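Local coordinates for xylose isomerase-like TIM barrel domain-containing protein (Thermus thermophilus, PDB 3AYV) that binds zinc ions at the mouth of a TIM barrel and may take part in protection against oxidative stress, its exact function being unknown, at residues Leu5-Ser10 with Ala26-Asp31; Glu36-Phe41 with Leu82-Glu87; Val54-Trp59 with Arg76-Gly81. One frame throughout, in Å; residues are numbered along the deposited sequence.

Contact 1. Residues Leu5-Ser10 with Ala26-Asp31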
loop_
_atom_site.group_PDB
_atom_site.type_symbol
_atom_site.label_atom_id
_atom_site.label_comp_id
_atom_site.label_asym_id
_atom_site.label_seq_id
_atom_site.Cartn_x
_atom_site.Cartn_y
_atom_site.Cartn_z
ATOM N N LEU A 5 -5.225 -10.173 2.761
ATOM C CA LEU A 5 -5.350 -10.262 1.302
ATOM C C LEU A 5 -5.802 -8.946 0.672
ATOM O O LEU A 5 -6.812 -8.372 1.077
ATOM C CB LEU A 5 -6.330 -11.378 0.908
ATOM C CG LEU A 5 -6.489 -11.591 -0.598
ATOM C CD1 LEU A 5 -5.204 -12.104 -1.246
ATOM C CD2 LEU A 5 -7.652 -12.552 -0.861
ATOM N N ALA A 6 -5.056 -8.486 -0.328
ATOM C CA ALA A 6 -5.464 -7.343 -1.155
ATOM C C ALA A 6 -6.516 -7.764 -2.165
ATOM O O ALA A 6 -6.341 -8.757 -2.847
ATOM C CB ALA A 6 -4.243 -6.754 -1.898
ATOM N N PHE A 7 -7.594 -6.999 -2.260
ATOM C CA PHE A 7 -8.592 -7.167 -3.325
ATOM C C PHE A 7 -9.301 -5.837 -3.534
ATOM O O PHE A 7 -9.433 -5.044 -2.602
ATOM C CB PHE A 7 -9.622 -8.276 -2.964
ATOM C CG PHE A 7 -10.334 -8.046 -1.649
ATOM C CD1 PHE A 7 -9.774 -8.489 -0.463
ATOM C CD2 PHE A 7 -11.551 -7.376 -1.607
ATOM C CE1 PHE A 7 -10.414 -8.261 0.760
ATOM C CE2 PHE A 7 -12.215 -7.136 -0.386
ATOM C CZ PHE A 7 -11.655 -7.606 0.798
ATOM N N PRO A 8 -9.751 -5.567 -4.766
ATOM C CA PRO A 8 -10.579 -4.382 -4.968
ATOM C C PRO A 8 -11.982 -4.559 -4.383
ATOM O O PRO A 8 -12.517 -5.683 -4.362
ATOM C CB PRO A 8 -10.645 -4.253 -6.490
ATOM C CG PRO A 8 -10.421 -5.648 -6.993
ATOM C CD PRO A 8 -9.473 -6.288 -6.021
ATOM N N LEU A 9 -12.570 -3.455 -3.934
ATOM C CA LEU A 9 -13.955 -3.432 -3.483
ATOM C C LEU A 9 -14.869 -4.064 -4.550
ATOM O O LEU A 9 -15.837 -4.772 -4.217
ATOM C CB LEU A 9 -14.370 -1.995 -3.181
ATOM C CG LEU A 9 -15.809 -1.766 -2.724
ATOM C CD1 LEU A 9 -16.077 -2.600 -1.445
ATOM C CD2 LEU A 9 -16.051 -0.274 -2.523
ATOM N N SER A 10 -14.520 -3.859 -5.823
ATOM C CA SER A 10 -15.297 -4.389 -6.946
ATOM C C SER A 10 -15.321 -5.918 -6.999
ATOM O O SER A 10 -16.166 -6.497 -7.683
ATOM C CB SER A 10 -14.796 -3.821 -8.282
ATOM O OG SER A 10 -13.452 -4.196 -8.522
ATOM N N ALA A 26 -7.919 -8.262 5.608
ATOM C CA ALA A 26 -8.260 -7.659 4.324
ATOM C C ALA A 26 -7.530 -6.337 4.120
ATOM O O ALA A 26 -7.375 -5.571 5.062
ATOM C CB ALA A 26 -9.759 -7.419 4.240
ATOM N N GLU A 27 -7.098 -6.087 2.884
ATOM C CA GLU A 27 -6.764 -4.720 2.476
ATOM C C GLU A 27 -7.543 -4.416 1.212
ATOM O O GLU A 27 -7.257 -4.966 0.136
ATOM C CB GLU A 27 -5.259 -4.533 2.262
ATOM C CG GLU A 27 -4.944 -3.090 1.899
ATOM C CD GLU A 27 -3.546 -2.680 2.248
ATOM O OE1 GLU A 27 -2.742 -2.516 1.317
ATOM O OE2 GLU A 27 -3.252 -2.516 3.447
ATOM N N VAL A 28 -8.541 -3.555 1.347
ATOM C CA VAL A 28 -9.498 -3.326 0.284
ATOM C C VAL A 28 -9.128 -2.091 -0.523
ATOM O O VAL A 28 -8.999 -0.995 0.025
ATOM C CB VAL A 28 -10.918 -3.094 0.840
ATOM C CG1 VAL A 28 -11.915 -3.070 -0.337
ATOM C CG2 VAL A 28 -11.293 -4.191 1.843
ATOM N N TYR A 29 -8.976 -2.273 -1.829
ATOM C CA TYR A 29 -8.719 -1.135 -2.694
ATOM C C TYR A 29 -10.024 -0.459 -3.054
ATOM O O TYR A 29 -10.986 -1.098 -3.498
ATOM C CB TYR A 29 -7.949 -1.590 -3.933
ATOM C CG TYR A 29 -8.060 -0.624 -5.097
ATOM C CD1 TYR A 29 -7.312 0.557 -5.126
ATOM C CD2 TYR A 29 -8.864 -0.927 -6.195
ATOM C CE1 TYR A 29 -7.393 1.441 -6.214
ATOM C CE2 TYR A 29 -8.956 -0.056 -7.290
ATOM C CZ TYR A 29 -8.214 1.116 -7.301
ATOM O OH TYR A 29 -8.305 1.952 -8.411
ATOM N N LEU A 30 -10.061 0.854 -2.856
ATOM C CA LEU A 30 -11.295 1.604 -3.011
ATOM C C LEU A 30 -11.445 2.082 -4.465
ATOM O O LEU A 30 -11.052 3.211 -4.791
ATOM C CB LEU A 30 -11.355 2.764 -1.997
ATOM C CG LEU A 30 -11.136 2.367 -0.527
ATOM C CD1 LEU A 30 -11.243 3.597 0.400
ATOM C CD2 LEU A 30 -12.168 1.332 -0.093
ATOM N N ASP A 31 -12.009 1.210 -5.313
ATOM C CA ASP A 31 -12.338 1.551 -6.717
ATOM C C ASP A 31 -12.974 2.945 -6.770
ATOM O O ASP A 31 -14.033 3.203 -6.150
ATOM C CB ASP A 31 -13.324 0.538 -7.362
ATOM C CG ASP A 31 -12.830 -0.895 -7.335
ATOM O OD1 ASP A 31 -12.738 -1.494 -6.237
ATOM O OD2 ASP A 31 -12.563 -1.447 -8.430
#
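L5-P8 and A26-Y29 run side by side as parallel strands, 4.6 Å apart at their axes and 25° from exact alignment, with L5 opposite A26 and P8 opposite Y29. They are the first two strands of a TIM barrel, joined through helix 12-22 as a beta-alpha-beta unit. The bonds zigzag between them: E27 N gives to L5 O, F7 N to E27 O, Y29 N to F7 O, and L9 N, just past the strand, to Y29 O. The alternation sorts the side chains. F7, A26 and V28 face the outer helices, whereas A6, E27, P8 and Y29 line the barrel interior.

On the outer side, the F7 ring does most of the work. Its CG sits between the backbone N and the carbonyl carbon (chi1 56°), and the ring reaches over to the neighbouring strand. There CE1 touches A26 CB at 3.6 Å and CZ meets V28 CG2 at 3.6 Å, both obliquely to the ring. The other V28 methyl, CG1, lies 3.9 Å from L9 CB. Helix 12-22 packs on F7, and L44 of helix 38-47 on V28. On the inner side P8 CB comes at the edge of the Y29 ring, 3.8 Å from CD2. E27 turns its carboxylate away from this contact to S53 and H187, the latter a zinc ligand.

Where the strands end, D31 takes over. Its OD1 accepts from S10 N at 3.0 Å and its OD2 from S10 OG at 2.9 Å, both donors lying above the carboxylate plane. One carboxylate thus grips the backbone and hydroxyl of S10 together, carrying the polar pairing of the strands into the first turn after strand 3-8, while the side-chain atoms that meet the F7 ring, A26 CB and V28 CG2, are apolar.

Contact 2. Residues Glu36-Phe41 with Leu82-Glu87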
loop_
_atom_site.group_PDB
_atom_site.type_symbol
_atom_site.label_atom_id
_atom_site.label_comp_id
_atom_site.label_asym_id
_atom_site.label_seq_id
_atom_site.Cartn_x
_atom_site.Cartn_y
_atom_site.Cartn_z
ATOM N N GLU A 36 -19.016 6.263 -4.162
ATOM C CA GLU A 36 -20.317 6.785 -3.730
ATOM C C GLU A 36 -21.354 5.681 -3.433
ATOM O O GLU A 36 -22.500 5.977 -3.112
ATOM C CB GLU A 36 -20.864 7.751 -4.793
ATOM C CG GLU A 36 -19.863 8.824 -5.259
ATOM C CD GLU A 36 -20.124 10.220 -4.721
ATOM O OE1 GLU A 36 -20.259 11.136 -5.564
ATOM O OE2 GLU A 36 -20.177 10.425 -3.480
ATOM N N GLU A 37 -20.963 4.420 -3.533
ATOM C CA GLU A 37 -21.919 3.311 -3.396
ATOM C C GLU A 37 -22.079 2.880 -1.930
ATOM O O GLU A 37 -21.483 1.891 -1.499
ATOM C CB GLU A 37 -21.475 2.128 -4.256
ATOM C CG GLU A 37 -21.338 2.455 -5.745
ATOM C CD GLU A 37 -22.607 3.061 -6.327
ATOM O OE1 GLU A 37 -23.646 2.366 -6.330
ATOM O OE2 GLU A 37 -22.565 4.238 -6.767
ATOM N N ASP A 38 -22.883 3.641 -1.188
ATOM C CA ASP A 38 -23.135 3.404 0.243
ATOM C C ASP A 38 -23.390 1.950 0.625
ATOM O O ASP A 38 -22.856 1.474 1.621
ATOM C CB ASP A 38 -24.323 4.233 0.722
ATOM C CG ASP A 38 -24.000 5.705 0.879
ATOM O OD1 ASP A 38 -22.874 6.150 0.558
ATOM O OD2 ASP A 38 -24.899 6.437 1.328
ATOM N N ALA A 39 -24.222 1.259 -0.156
ATOM C CA ALA A 39 -24.648 -0.107 0.156
ATOM C C ALA A 39 -23.491 -1.102 0.143
ATOM O O ALA A 39 -23.471 -2.041 0.950
ATOM C CB ALA A 39 -25.763 -0.559 -0.799
ATOM N N LEU A 40 -22.524 -0.891 -0.760
ATOM C CA LEU A 40 -21.370 -1.784 -0.852
ATOM C C LEU A 40 -20.480 -1.712 0.391
ATOM O O LEU A 40 -19.888 -2.716 0.797
ATOM C CB LEU A 40 -20.539 -1.504 -2.112
ATOM C CG LEU A 40 -21.068 -1.871 -3.506
ATOM C CD1 LEU A 40 -20.061 -1.366 -4.531
ATOM C CD2 LEU A 40 -21.325 -3.368 -3.704
ATOM N N PHE A 41 -20.408 -0.524 0.989
ATOM C CA PHE A 41 -19.632 -0.305 2.212
ATOM C C PHE A 41 -20.357 -0.890 3.427
ATOM O O PHE A 41 -19.736 -1.521 4.300
ATOM C CB PHE A 41 -19.335 1.184 2.394
ATOM C CG PHE A 41 -18.320 1.702 1.421
ATOM C CD1 PHE A 41 -16.955 1.579 1.689
ATOM C CD2 PHE A 41 -18.726 2.252 0.209
ATOM C CE1 PHE A 41 -16.000 2.030 0.763
ATOM C CE2 PHE A 41 -17.783 2.705 -0.721
ATOM C CZ PHE A 41 -16.412 2.586 -0.435
ATOM N N LEU A 82 -10.451 8.252 2.687
ATOM C CA LEU A 82 -10.211 8.178 4.144
ATOM C C LEU A 82 -11.549 8.103 4.903
ATOM O O LEU A 82 -11.674 7.332 5.856
ATOM C CB LEU A 82 -9.352 9.343 4.663
ATOM C CG LEU A 82 -7.832 9.243 4.450
ATOM C CD1 LEU A 82 -7.180 10.563 4.809
ATOM C CD2 LEU A 82 -7.174 8.064 5.226
ATOM N N ASP A 83 -12.534 8.886 4.480
ATOM C CA ASP A 83 -13.907 8.765 5.053
ATOM C C ASP A 83 -14.428 7.328 5.002
ATOM O O ASP A 83 -14.924 6.782 6.008
ATOM C CB ASP A 83 -14.888 9.688 4.339
ATOM C CG ASP A 83 -14.661 11.149 4.649
ATOM O OD1 ASP A 83 -14.062 11.473 5.703
ATOM O OD2 ASP A 83 -15.082 11.990 3.823
ATOM N N ARG A 84 -14.329 6.711 3.832
ATOM C CA ARG A 84 -14.735 5.320 3.657
ATOM C C ARG A 84 -13.929 4.323 4.487
ATOM O O ARG A 84 -14.486 3.344 5.010
ATOM C CB ARG A 84 -14.694 4.942 2.164
ATOM C CG ARG A 84 -15.740 5.654 1.316
ATOM C CD ARG A 84 -17.190 5.386 1.781
ATOM N NE ARG A 84 -18.162 5.730 0.739
ATOM C CZ ARG A 84 -19.479 5.700 0.907
ATOM N NH1 ARG A 84 -19.997 5.378 2.105
ATOM N NH2 ARG A 84 -20.280 6.000 -0.113
ATOM N N ALA A 85 -12.617 4.546 4.589
ATOM C CA ALA A 85 -11.740 3.725 5.412
ATOM C C ALA A 85 -12.239 3.710 6.854
ATOM O O ALA A 85 -12.337 2.645 7.479
ATOM C CB ALA A 85 -10.292 4.268 5.347
ATOM N N ALA A 86 -12.584 4.889 7.362
ATOM C CA ALA A 86 -13.041 5.042 8.755
ATOM C C ALA A 86 -14.372 4.328 8.956
ATOM O O ALA A 86 -14.580 3.673 9.985
ATOM C CB ALA A 86 -13.166 6.522 9.117
ATOM N N GLU A 87 -15.254 4.445 7.968
ATOM C CA GLU A 87 -16.533 3.765 7.963
ATOM C C GLU A 87 -16.375 2.237 8.017
ATOM O O GLU A 87 -17.156 1.538 8.691
ATOM C CB GLU A 87 -17.360 4.205 6.746
ATOM C CG GLU A 87 -18.637 3.399 6.526
ATOM C CD GLU A 87 -19.480 3.893 5.352
ATOM O OE1 GLU A 87 -19.015 4.781 4.585
ATOM O OE2 GLU A 87 -20.617 3.380 5.213
HETATM O O HOH W 1 -22.408 4.238 3.519
#
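R84 lies across F41, and stacking carries most of the contact. The guanidinium is almost parallel to the ring, planes 10° apart and centres 4.2 Å from each other, but displaced so that the cation-pi contact is off-centre: NE stands over the face, 3.4 Å from F41 CE2. The middle of the ring is taken by the aliphatic part, R84 CD sitting 3.5 Å from the centroid in a CH-pi contact. A bend at chi2 (-59°) turns CD over the phenyl in place of a straight run outward.

The two helices involved, 38-47 and 68-87, are neighbours on the outside of the TIM barrel; L9, just past the end of strand 3-8, also packs against F41.

Salt bridges hold the guanidinium at its rim. NH2 points at D38 OD1, 2.7 Å away and nearly straight, with the carboxylate plane turned 85° from that of the guanidinium. On the R84 helix itself, one turn on, E87 OE1 takes NH1 at 2.7 Å through its syn lone pair, and the bond stays in the guanidinium plane. R84 NE adds a hydrogen bond to the L35 carbonyl.

A water adds a further link: it accepts from R84 NH1 and donates to E87 OE2 at 2.6 Å, with a weak bond to D38 O besides.

Contact 3. Residues Val54-Trp59 with Arg76-Gly81. With ZN (zinc ion), chain E.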
loop_
_atom_site.group_PDB
_atom_site.type_symbol
_atom_site.label_atom_id
_atom_site.label_comp_id
_atom_site.label_asym_id
_atom_site.label_seq_id
_atom_site.Cartn_x
_atom_site.Cartn_y
_atom_site.Cartn_z
ATOM N N VAL A 54 -7.112 -0.258 4.072
ATOM C CA VAL A 54 -7.565 0.063 2.713
ATOM C C VAL A 54 -6.396 0.550 1.875
ATOM O O VAL A 54 -5.411 1.065 2.405
ATOM C CB VAL A 54 -8.681 1.149 2.645
ATOM C CG1 VAL A 54 -9.912 0.759 3.474
ATOM C CG2 VAL A 54 -8.130 2.496 3.085
ATOM N N HIS A 55 -6.518 0.365 0.561
ATOM C CA HIS A 55 -5.629 1.055 -0.391
ATOM C C HIS A 55 -6.427 2.192 -0.994
ATOM O O HIS A 55 -7.480 1.977 -1.602
ATOM C CB HIS A 55 -5.168 0.091 -1.490
ATOM C CG HIS A 55 -3.964 0.581 -2.228
ATOM N ND1 HIS A 55 -3.923 1.812 -2.859
ATOM C CD2 HIS A 55 -2.743 0.026 -2.402
ATOM C CE1 HIS A 55 -2.724 1.983 -3.396
ATOM N NE2 HIS A 55 -1.997 0.909 -3.144
ATOM N N LEU A 56 -5.962 3.426 -0.777
ATOM C CA LEU A 56 -6.619 4.606 -1.290
ATOM C C LEU A 56 -6.479 4.657 -2.809
ATOM O O LEU A 56 -5.646 3.954 -3.363
ATOM C CB LEU A 56 -6.048 5.868 -0.634
ATOM C CG LEU A 56 -6.267 5.938 0.882
ATOM C CD1 LEU A 56 -5.499 7.080 1.471
ATOM C CD2 LEU A 56 -7.786 6.126 1.186
ATOM N N PRO A 57 -7.361 5.402 -3.483
ATOM C CA PRO A 57 -7.231 5.527 -4.952
ATOM C C PRO A 57 -5.833 6.014 -5.339
ATOM O O PRO A 57 -5.186 6.739 -4.544
ATOM C CB PRO A 57 -8.279 6.597 -5.290
ATOM C CG PRO A 57 -9.357 6.381 -4.190
ATOM C CD PRO A 57 -8.530 6.150 -2.970
ATOM N N PHE A 58 -5.367 5.631 -6.537
ATOM C CA PHE A 58 -4.058 6.079 -6.997
ATOM C C PHE A 58 -3.941 6.259 -8.516
ATOM O O PHE A 58 -3.060 6.995 -8.965
ATOM C CB PHE A 58 -2.955 5.114 -6.546
ATOM C CG PHE A 58 -3.050 3.757 -7.180
ATOM C CD1 PHE A 58 -2.326 3.460 -8.349
ATOM C CD2 PHE A 58 -3.866 2.771 -6.619
ATOM C CE1 PHE A 58 -2.423 2.214 -8.942
ATOM C CE2 PHE A 58 -3.975 1.498 -7.207
ATOM C CZ PHE A 58 -3.253 1.220 -8.366
ATOM N N TRP A 59 -4.747 5.530 -9.288
ATOM C CA TRP A 59 -4.561 5.568 -10.745
ATOM C C TRP A 59 -4.698 6.996 -11.259
ATOM O O TRP A 59 -5.719 7.643 -11.031
ATOM C CB TRP A 59 -5.549 4.644 -11.468
ATOM C CG TRP A 59 -5.162 3.201 -11.466
ATOM C CD1 TRP A 59 -5.849 2.176 -10.878
ATOM C CD2 TRP A 59 -4.012 2.612 -12.096
ATOM N NE1 TRP A 59 -5.204 0.983 -11.112
ATOM C CE2 TRP A 59 -4.060 1.227 -11.833
ATOM C CE3 TRP A 59 -2.925 3.129 -12.823
ATOM C CZ2 TRP A 59 -3.075 0.331 -12.301
ATOM C CZ3 TRP A 59 -1.936 2.235 -13.287
ATOM C CH2 TRP A 59 -2.026 0.856 -13.019
ATOM N N ARG A 76 -9.494 15.282 -3.392
ATOM C CA ARG A 76 -10.859 14.761 -3.133
ATOM C C ARG A 76 -10.883 13.234 -2.989
ATOM O O ARG A 76 -11.541 12.692 -2.070
ATOM C CB ARG A 76 -11.869 15.236 -4.195
ATOM C CG ARG A 76 -12.183 16.729 -4.165
ATOM C CD ARG A 76 -13.350 17.140 -5.125
ATOM N NE ARG A 76 -13.203 16.758 -6.543
ATOM C CZ ARG A 76 -12.610 17.514 -7.478
ATOM N NH1 ARG A 76 -12.051 18.676 -7.167
ATOM N NH2 ARG A 76 -12.539 17.088 -8.728
ATOM N N ARG A 77 -10.151 12.540 -3.866
ATOM C CA ARG A 77 -10.052 11.076 -3.828
ATOM C C ARG A 77 -9.428 10.544 -2.518
ATOM O O ARG A 77 -9.932 9.545 -1.927
ATOM C CB ARG A 77 -9.243 10.558 -5.029
ATOM C CG ARG A 77 -9.980 10.660 -6.374
ATOM C CD ARG A 77 -11.004 9.572 -6.506
ATOM N NE ARG A 77 -11.666 9.525 -7.818
ATOM C CZ ARG A 77 -12.947 9.793 -8.033
ATOM N NH1 ARG A 77 -13.742 10.175 -7.029
ATOM N NH2 ARG A 77 -13.443 9.663 -9.254
ATOM N N LEU A 78 -8.325 11.165 -2.079
ATOM C CA LEU A 78 -7.675 10.737 -0.849
ATOM C C LEU A 78 -8.567 10.998 0.390
ATOM O O LEU A 78 -8.724 10.119 1.235
ATOM C CB LEU A 78 -6.313 11.421 -0.668
ATOM C CG LEU A 78 -5.292 11.055 -1.759
ATOM C CD1 LEU A 78 -4.006 11.804 -1.479
ATOM C CD2 LEU A 78 -5.024 9.526 -1.769
ATOM N N LEU A 79 -9.146 12.184 0.457
ATOM C CA LEU A 79 -10.010 12.572 1.595
ATOM C C LEU A 79 -11.291 11.721 1.682
ATOM O O LEU A 79 -11.651 11.228 2.770
ATOM C CB LEU A 79 -10.326 14.064 1.534
ATOM C CG LEU A 79 -9.135 15.021 1.745
ATOM C CD1 LEU A 79 -9.606 16.458 1.499
ATOM C CD2 LEU A 79 -8.529 14.882 3.143
ATOM N N PHE A 80 -11.938 11.495 0.547
ATOM C CA PHE A 80 -13.148 10.674 0.531
ATOM C C PHE A 80 -12.826 9.219 0.840
ATOM O O PHE A 80 -13.525 8.571 1.646
ATOM C CB PHE A 80 -13.923 10.818 -0.780
ATOM C CG PHE A 80 -15.368 10.380 -0.663
ATOM C CD1 PHE A 80 -16.125 10.748 0.455
ATOM C CD2 PHE A 80 -15.946 9.581 -1.628
ATOM C CE1 PHE A 80 -17.455 10.336 0.588
ATOM C CE2 PHE A 80 -17.289 9.170 -1.512
ATOM C CZ PHE A 80 -18.030 9.540 -0.415
ATOM N N GLY A 81 -11.731 8.722 0.257
ATOM C CA GLY A 81 -11.241 7.381 0.543
ATOM C C GLY A 81 -10.993 7.212 2.045
ATOM O O GLY A 81 -11.297 6.146 2.609
HETATM ZN ZN ZN E . 0.050 0.236 -3.929
HETATM O O HOH W 2 -0.302 -1.837 -3.864
HETATM O O HOH W 3 -0.497 -0.468 -6.221
#
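This contact backs one of the zinc sites at the mouth of the TIM barrel: L56 and P57, directly after the metal ligand H55 at the end of strand 52-55, pack against R77, L78 and G81 of helix 68-87, which leads on to strand 92-96. L56 drives its CD2 methyl against the helix backbone, 3.5 Å from G81 C and 3.7 Å from G81 CA. G81 has no side chain, and the methyl rests directly on its backbone. Beside this, L56 CB meets L78 CD2 at 4.0 Å, the two side chains crossing at about a right angle. The same L78 methyl reaches P57 O at 3.9 Å. One turn before G81, the P57 ring rests on R77, its CD 3.8 Å from the carbonyl O and its CB 4.1 Å from R77 CB.

H55 faces the other way. Its NE2 binds the zinc at 2.3 Å, and H96, E136 and two waters complete the site. At the far side of the imidazole, ND1 donates to L56 O at 2.8 Å, on a lone pair and in the plane of the ring. L56 is thus a second-shell residue: its carbonyl, with the metal at NE2, helps fix the rotation of the imidazole while its side chain is seated on the helix. The carbonyl would probably also make NE2 a stronger donor to the metal.

Contact 1 is part of the barrel wall and contact 3 joins that wall to its helix layer; contact 2 lies farther out, where helices 38-47 and 68-87 meet beside solvent. The chemistry follows. Contact 1 is backbone pairing between strands with apolar packing behind it; contact 3 is buried and apolar across strand end and helix, its polar bond reserved for the metal ligand; contact 2 rests on charge and a flat stack. Contacts 2 and 3 share helix 68-87. V28 and L30 join contact 1 to contact 3 through probable hydrogen bonds with H55. L30 also reaches both others by packing, CD2 on F41 and CD1 on the G81 carbonyl, and A85 of contact 2 packs on V54 of contact 3.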